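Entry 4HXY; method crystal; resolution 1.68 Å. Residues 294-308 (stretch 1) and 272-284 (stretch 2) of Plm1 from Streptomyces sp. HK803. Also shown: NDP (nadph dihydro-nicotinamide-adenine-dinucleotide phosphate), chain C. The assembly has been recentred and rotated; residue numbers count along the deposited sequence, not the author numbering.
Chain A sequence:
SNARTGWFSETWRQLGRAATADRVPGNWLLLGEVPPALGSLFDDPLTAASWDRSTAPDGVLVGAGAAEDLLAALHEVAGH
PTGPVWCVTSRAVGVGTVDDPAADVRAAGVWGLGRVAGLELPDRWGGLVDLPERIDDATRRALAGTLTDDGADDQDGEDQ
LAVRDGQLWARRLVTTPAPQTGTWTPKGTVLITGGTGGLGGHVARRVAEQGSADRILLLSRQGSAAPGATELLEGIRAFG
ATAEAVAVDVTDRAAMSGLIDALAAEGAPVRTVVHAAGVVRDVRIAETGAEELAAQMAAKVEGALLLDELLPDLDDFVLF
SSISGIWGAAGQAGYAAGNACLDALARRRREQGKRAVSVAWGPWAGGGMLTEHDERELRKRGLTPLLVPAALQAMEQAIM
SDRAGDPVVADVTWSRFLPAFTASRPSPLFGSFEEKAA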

# COMPACT_ATOMS: atom_id res chain seq x y z
N ALA A 294 -2.00 4.28 13.86
CA ALA A 294 -2.31 5.57 13.27
C ALA A 294 -1.05 6.41 13.07
O ALA A 294 -0.89 7.07 12.03
CB ALA A 294 -3.32 6.33 14.12
N ALA A 295 -0.16 6.42 14.06
CA ALA A 295 1.12 7.15 13.93
C ALA A 295 2.01 6.62 12.80
O ALA A 295 2.69 7.40 12.10
CB ALA A 295 1.89 7.11 15.27
N GLN A 296 1.99 5.31 12.62
CA GLN A 296 2.74 4.66 11.55
C GLN A 296 2.21 5.02 10.16
O GLN A 296 2.97 5.02 9.21
CB GLN A 296 2.67 3.13 11.72
CG GLN A 296 3.55 2.57 12.84
CD GLN A 296 3.26 1.12 13.21
OE1 GLN A 296 2.45 0.41 12.57
NE2 GLN A 296 3.92 0.66 14.27
N MET A 297 0.91 5.28 10.06
CA MET A 297 0.25 5.55 8.77
C MET A 297 0.11 7.06 8.49
O MET A 297 -0.24 7.45 7.38
CB MET A 297 -1.14 4.87 8.73
CG MET A 297 -1.09 3.36 8.80
SD MET A 297 -2.68 2.54 8.94
CE MET A 297 -3.38 2.85 7.29
N ALA A 298 0.37 7.92 9.48
CA ALA A 298 -0.06 9.32 9.40
C ALA A 298 0.57 10.09 8.24
O ALA A 298 -0.14 10.62 7.37
CB ALA A 298 0.26 10.01 10.68
N ALA A 299 1.90 10.22 8.25
CA ALA A 299 2.59 10.99 7.19
C ALA A 299 2.27 10.43 5.81
O ALA A 299 1.99 11.17 4.86
CB ALA A 299 4.09 11.06 7.41
N LYS A 300 2.33 9.12 5.69
CA LYS A 300 2.16 8.48 4.39
C LYS A 300 0.73 8.65 3.89
O LYS A 300 0.50 9.22 2.82
CB LYS A 300 2.59 7.00 4.48
CG LYS A 300 2.63 6.30 3.16
CD LYS A 300 3.33 4.92 3.28
CE LYS A 300 4.87 5.00 3.24
NZ LYS A 300 5.41 5.33 1.90
N VAL A 301 -0.25 8.23 4.69
CA VAL A 301 -1.66 8.20 4.26
C VAL A 301 -2.37 9.55 4.41
O VAL A 301 -2.97 10.07 3.47
CB VAL A 301 -2.46 7.12 4.96
CG1 VAL A 301 -3.89 7.09 4.43
CG2 VAL A 301 -1.80 5.75 4.75
N GLU A 302 -2.34 10.10 5.62
CA GLU A 302 -3.02 11.37 5.85
C GLU A 302 -2.34 12.50 5.05
O GLU A 302 -3.03 13.38 4.52
CB GLU A 302 -3.13 11.67 7.35
CG GLU A 302 -3.86 10.56 8.16
CD GLU A 302 -5.23 10.15 7.58
OE1 GLU A 302 -6.03 11.04 7.19
OE2 GLU A 302 -5.52 8.92 7.51
N GLY A 303 -1.01 12.48 4.95
CA GLY A 303 -0.27 13.38 4.05
C GLY A 303 -0.73 13.29 2.61
O GLY A 303 -1.01 14.29 1.96
N ALA A 304 -0.81 12.08 2.07
CA ALA A 304 -1.23 11.91 0.69
C ALA A 304 -2.66 12.38 0.44
O ALA A 304 -2.93 13.00 -0.60
CB ALA A 304 -1.07 10.46 0.27
N LEU A 305 -3.56 12.08 1.39
CA LEU A 305 -4.95 12.47 1.27
C LEU A 305 -5.07 13.98 1.32
O LEU A 305 -5.88 14.56 0.60
CB LEU A 305 -5.79 11.86 2.39
CG LEU A 305 -6.06 10.36 2.20
CD1 LEU A 305 -6.58 9.73 3.51
CD2 LEU A 305 -6.99 10.03 1.04
N LEU A 306 -4.28 14.61 2.18
CA LEU A 306 -4.31 16.08 2.29
C LEU A 306 -3.78 16.70 1.00
O LEU A 306 -4.40 17.63 0.46
CB LEU A 306 -3.50 16.54 3.49
CG LEU A 306 -3.49 18.04 3.80
CD1 LEU A 306 -4.90 18.59 4.01
CD2 LEU A 306 -2.62 18.29 5.02
N LEU A 307 -2.69 16.15 0.47
CA LEU A 307 -2.13 16.65 -0.79
C LEU A 307 -3.13 16.52 -1.94
O LEU A 307 -3.25 17.41 -2.76
CB LEU A 307 -0.85 15.92 -1.16
CG LEU A 307 0.38 16.25 -0.31
CD1 LEU A 307 1.41 15.12 -0.39
CD2 LEU A 307 0.99 17.59 -0.73
N ASP A 308 -3.79 15.37 -2.02
CA ASP A 308 -4.77 15.12 -3.06
C ASP A 308 -5.90 16.15 -2.97
O ASP A 308 -6.33 16.71 -3.99
CB ASP A 308 -5.34 13.70 -2.91
CG ASP A 308 -6.50 13.41 -3.84
OD1 ASP A 308 -6.34 13.43 -5.08
OD2 ASP A 308 -7.60 13.18 -3.33
PA NDP C . 13.82 8.62 5.04
O1A NDP C . 15.23 8.95 4.71
O2A NDP C . 13.46 8.34 6.47
O5B NDP C . 12.87 9.79 4.50
C5B NDP C . 11.57 9.95 5.03
C4B NDP C . 11.25 11.42 5.05
O4B NDP C . 9.94 11.63 5.53
C3B NDP C . 12.15 12.20 5.98
O3B NDP C . 12.63 13.34 5.25
C2B NDP C . 11.26 12.64 7.12
O2B NDP C . 11.81 13.86 7.57
C1B NDP C . 9.92 12.74 6.39
N9A NDP C . 8.72 12.75 7.22
C8A NDP C . 8.30 11.79 8.11
N7A NDP C . 7.15 12.21 8.68
C5A NDP C . 6.81 13.42 8.14
C6A NDP C . 5.75 14.29 8.32
N6A NDP C . 4.74 14.08 9.16
N1A NDP C . 5.74 15.47 7.59
C2A NDP C . 6.75 15.75 6.67
N3A NDP C . 7.80 14.90 6.49
C4A NDP C . 7.81 13.75 7.21
O3 NDP C . 13.32 7.34 4.19
PN NDP C . 13.59 7.00 2.67
O1N NDP C . 14.22 5.66 2.65
O2N NDP C . 14.21 8.10 1.91
O5D NDP C . 12.12 6.68 2.11
C5D NDP C . 11.27 7.70 1.66
C4D NDP C . 9.99 7.06 1.16
O4D NDP C . 10.28 5.99 0.28
C3D NDP C . 9.17 6.47 2.29
O3D NDP C . 7.83 6.86 2.14
C2D NDP C . 9.28 4.97 2.12
O2D NDP C . 8.16 4.27 2.59
C1D NDP C . 9.53 4.84 0.63
N1N NDP C . 10.31 3.64 0.30
C2N NDP C . 11.64 3.57 0.61
C3N NDP C . 12.37 2.39 0.46
C7N NDP C . 13.82 2.33 0.72
O7N NDP C . 14.46 1.18 0.32
N7N NDP C . 14.52 3.27 1.33
C4N NDP C . 11.76 1.28 -0.36
C5N NDP C . 10.31 1.47 -0.66
C6N NDP C . 9.65 2.64 -0.34
P2B NDP C . 11.41 14.54 8.97
O1X NDP C . 12.37 15.71 9.09
O2X NDP C . 11.58 13.54 10.12
O3X NDP C . 10.00 14.96 8.95
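Stretch 2 (272-284) TVVHAAGVVRDVR

Stretch 2 opens as the end of a β-strand, residues 272-275, and continues from Ala 276 to Arg 284 as loop or turn. Its strand runs almost antiparallel to the helix of stretch 1: the angle between their N-to-C directions is 170°, and the axes approach to 10.2 Å. The CA register confirms the sense: Leu 307 CA lies 8.2 Å from Val 273 CA, and Ala 304 CA lies 7.0 Å from His 275 CA. Further along, Lys 300 CA is 4.9 Å from Gly 278 CA, and Gln 296 CA is 6.5 Å from Val 279 CA. By CA spacing the stretches are thus nearest where the loop passes Lys 300, and together they bury 521 Å². Strand alternation is evident, with Val 273 and His 275 directed toward the helix and Val 274 away. Gly 278 has phi/psi of 168/167; an ideal CB there would lie 2.8 Å from NDP O3D, a clash.

A direct hydrogen bond between the stretches runs from His 275 NE2 to Lys 300 O, at 2.8 Å with an N-H...acceptor angle of 158°. A chi1 of 180° (t) and chi2 of 53° bring the imidazole to the helix, and the acceptor lies at the ring edge, near its plane. This contact falls within the wider pi-type turn at 298-302. Lys 300 O also accepts the helical bond from Ala 304 N at 3.2 Å. By contrast, His 275 NE2 and Ala 304 N, 3.4 Å apart, are not hydrogen-bonded because the angle is poor.

Van der Waals contacts flank this bond. Leu 307 CD1 lies 4.0 Å from Val 273 CG1, an apolar pair, and 3.6 Å from His 275 ND1, while Ala 304 CB is 3.7 Å from His 275 CD2. Ala 299 CB meets Ala 277 CB at 4.3 Å, also apolar, and Val 279 CG2 rests 3.9 Å from Gln 296 O. Gln 296 points sideways at CA-to-CB, but its end comes nearer, placing NE2 4.0 Å from Val 283 CG2 and 4.2 Å from Arg 281 CB.

Water-mediated contacts supplement the direct ones. Water 1 accepts from Lys 300 NZ at 3.0 Å and lies 2.8 Å from Ala 277 O. Water 2 links Val 279 O (2.8 Å) to Gln 296 O (2.7 Å), and water 4 lies between Val 283 O (3.2 Å) and Gln 296 OE1 (2.8 Å).

NADPH joins the stretches through its O3D, which accepts from Lys 300 NZ at 2.9 Å and donates to Ala 276 O at 3.1 Å. Lys 300 NZ also donates to NDP O2D at 3.0 Å, and Gly 278 N makes a weak bond to NDP O4B at 3.4 Å.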

# COMPACT_ATOMS: atom_id res chain seq x y z
N THR A 272 3.83 19.72 -9.55
CA THR A 272 4.19 18.31 -9.37
C THR A 272 4.37 18.05 -7.89
O THR A 272 4.95 18.86 -7.16
CB THR A 272 5.47 17.93 -10.14
OG1 THR A 272 5.21 17.93 -11.55
CG2 THR A 272 6.01 16.54 -9.73
N VAL A 273 3.85 16.91 -7.45
CA VAL A 273 4.11 16.41 -6.11
C VAL A 273 4.79 15.05 -6.20
O VAL A 273 4.33 14.17 -6.92
CB VAL A 273 2.81 16.23 -5.33
CG1 VAL A 273 3.10 15.48 -4.03
CG2 VAL A 273 2.17 17.59 -5.06
N VAL A 274 5.87 14.89 -5.44
CA VAL A 274 6.45 13.57 -5.21
C VAL A 274 6.34 13.35 -3.70
O VAL A 274 6.91 14.12 -2.93
CB VAL A 274 7.91 13.47 -5.64
CG1 VAL A 274 8.44 12.06 -5.31
CG2 VAL A 274 8.02 13.75 -7.13
N HIS A 275 5.58 12.35 -3.30
CA HIS A 275 5.29 12.14 -1.88
C HIS A 275 6.15 11.01 -1.34
O HIS A 275 5.83 9.84 -1.52
CB HIS A 275 3.80 11.84 -1.71
CG HIS A 275 3.36 11.60 -0.29
ND1 HIS A 275 3.63 12.49 0.74
CD2 HIS A 275 2.58 10.63 0.23
CE1 HIS A 275 3.07 12.03 1.85
NE2 HIS A 275 2.40 10.92 1.57
N ALA A 276 7.24 11.39 -0.68
CA ALA A 276 8.16 10.43 -0.06
C ALA A 276 8.18 10.52 1.46
O ALA A 276 8.95 9.79 2.11
CB ALA A 276 9.54 10.59 -0.63
N ALA A 277 7.33 11.34 2.06
CA ALA A 277 7.19 11.38 3.52
C ALA A 277 6.66 10.05 4.05
O ALA A 277 5.71 9.48 3.51
CB ALA A 277 6.27 12.51 3.96
N GLY A 278 7.24 9.59 5.14
CA GLY A 278 6.86 8.32 5.73
C GLY A 278 7.84 7.88 6.80
O GLY A 278 8.94 8.44 6.94
N VAL A 279 7.42 6.89 7.56
CA VAL A 279 8.25 6.27 8.58
C VAL A 279 8.09 4.77 8.47
O VAL A 279 7.10 4.28 7.92
CB VAL A 279 7.89 6.70 10.02
CG1 VAL A 279 8.03 8.24 10.15
CG2 VAL A 279 6.50 6.26 10.40
N VAL A 280 9.07 4.04 8.98
CA VAL A 280 8.94 2.56 9.03
C VAL A 280 9.38 2.06 10.38
O VAL A 280 10.42 2.49 10.91
CB VAL A 280 9.71 1.82 7.91
CG1 VAL A 280 11.20 2.01 8.02
CG2 VAL A 280 9.35 0.34 7.91
N ARG A 281 8.57 1.18 10.97
CA ARG A 281 8.88 0.56 12.24
C ARG A 281 8.70 -0.95 12.13
O ARG A 281 7.99 -1.43 11.25
CB ARG A 281 7.98 1.11 13.35
CG ARG A 281 8.15 2.62 13.60
CD ARG A 281 9.52 2.95 14.17
NE ARG A 281 9.66 4.39 14.42
CZ ARG A 281 10.36 5.25 13.67
NH1 ARG A 281 11.05 4.84 12.60
NH2 ARG A 281 10.38 6.53 14.01
N ASP A 282 9.37 -1.67 13.01
CA ASP A 282 9.31 -3.13 13.08
C ASP A 282 8.59 -3.51 14.37
O ASP A 282 9.20 -3.57 15.43
CB ASP A 282 10.74 -3.69 13.06
CG ASP A 282 10.80 -5.21 13.18
OD1 ASP A 282 9.76 -5.88 13.06
OD2 ASP A 282 11.93 -5.73 13.40
N VAL A 283 7.28 -3.70 14.27
CA VAL A 283 6.41 -4.00 15.41
C VAL A 283 5.37 -5.02 14.97
O VAL A 283 4.59 -4.76 14.06
CB VAL A 283 5.70 -2.72 15.92
CG1 VAL A 283 4.98 -2.98 17.25
CG2 VAL A 283 6.71 -1.57 16.06
N ARG A 284 5.32 -6.17 15.65
CA ARG A 284 4.31 -7.19 15.34
C ARG A 284 2.92 -6.67 15.63
O ARG A 284 2.74 -5.78 16.47
CB ARG A 284 4.56 -8.47 16.14
CG ARG A 284 5.92 -9.17 15.90
CD ARG A 284 6.19 -9.61 14.46
NE ARG A 284 7.31 -8.86 13.86
CZ ARG A 284 8.43 -9.38 13.35
NH1 ARG A 284 8.64 -10.70 13.31
NH2 ARG A 284 9.37 -8.57 12.86
O HOH W 1 5.03 8.17 1.15
O HOH W 2 4.75 3.04 8.67
O HOH W 3 4.86 5.07 6.36
O HOH W 4 3.03 -2.30 12.71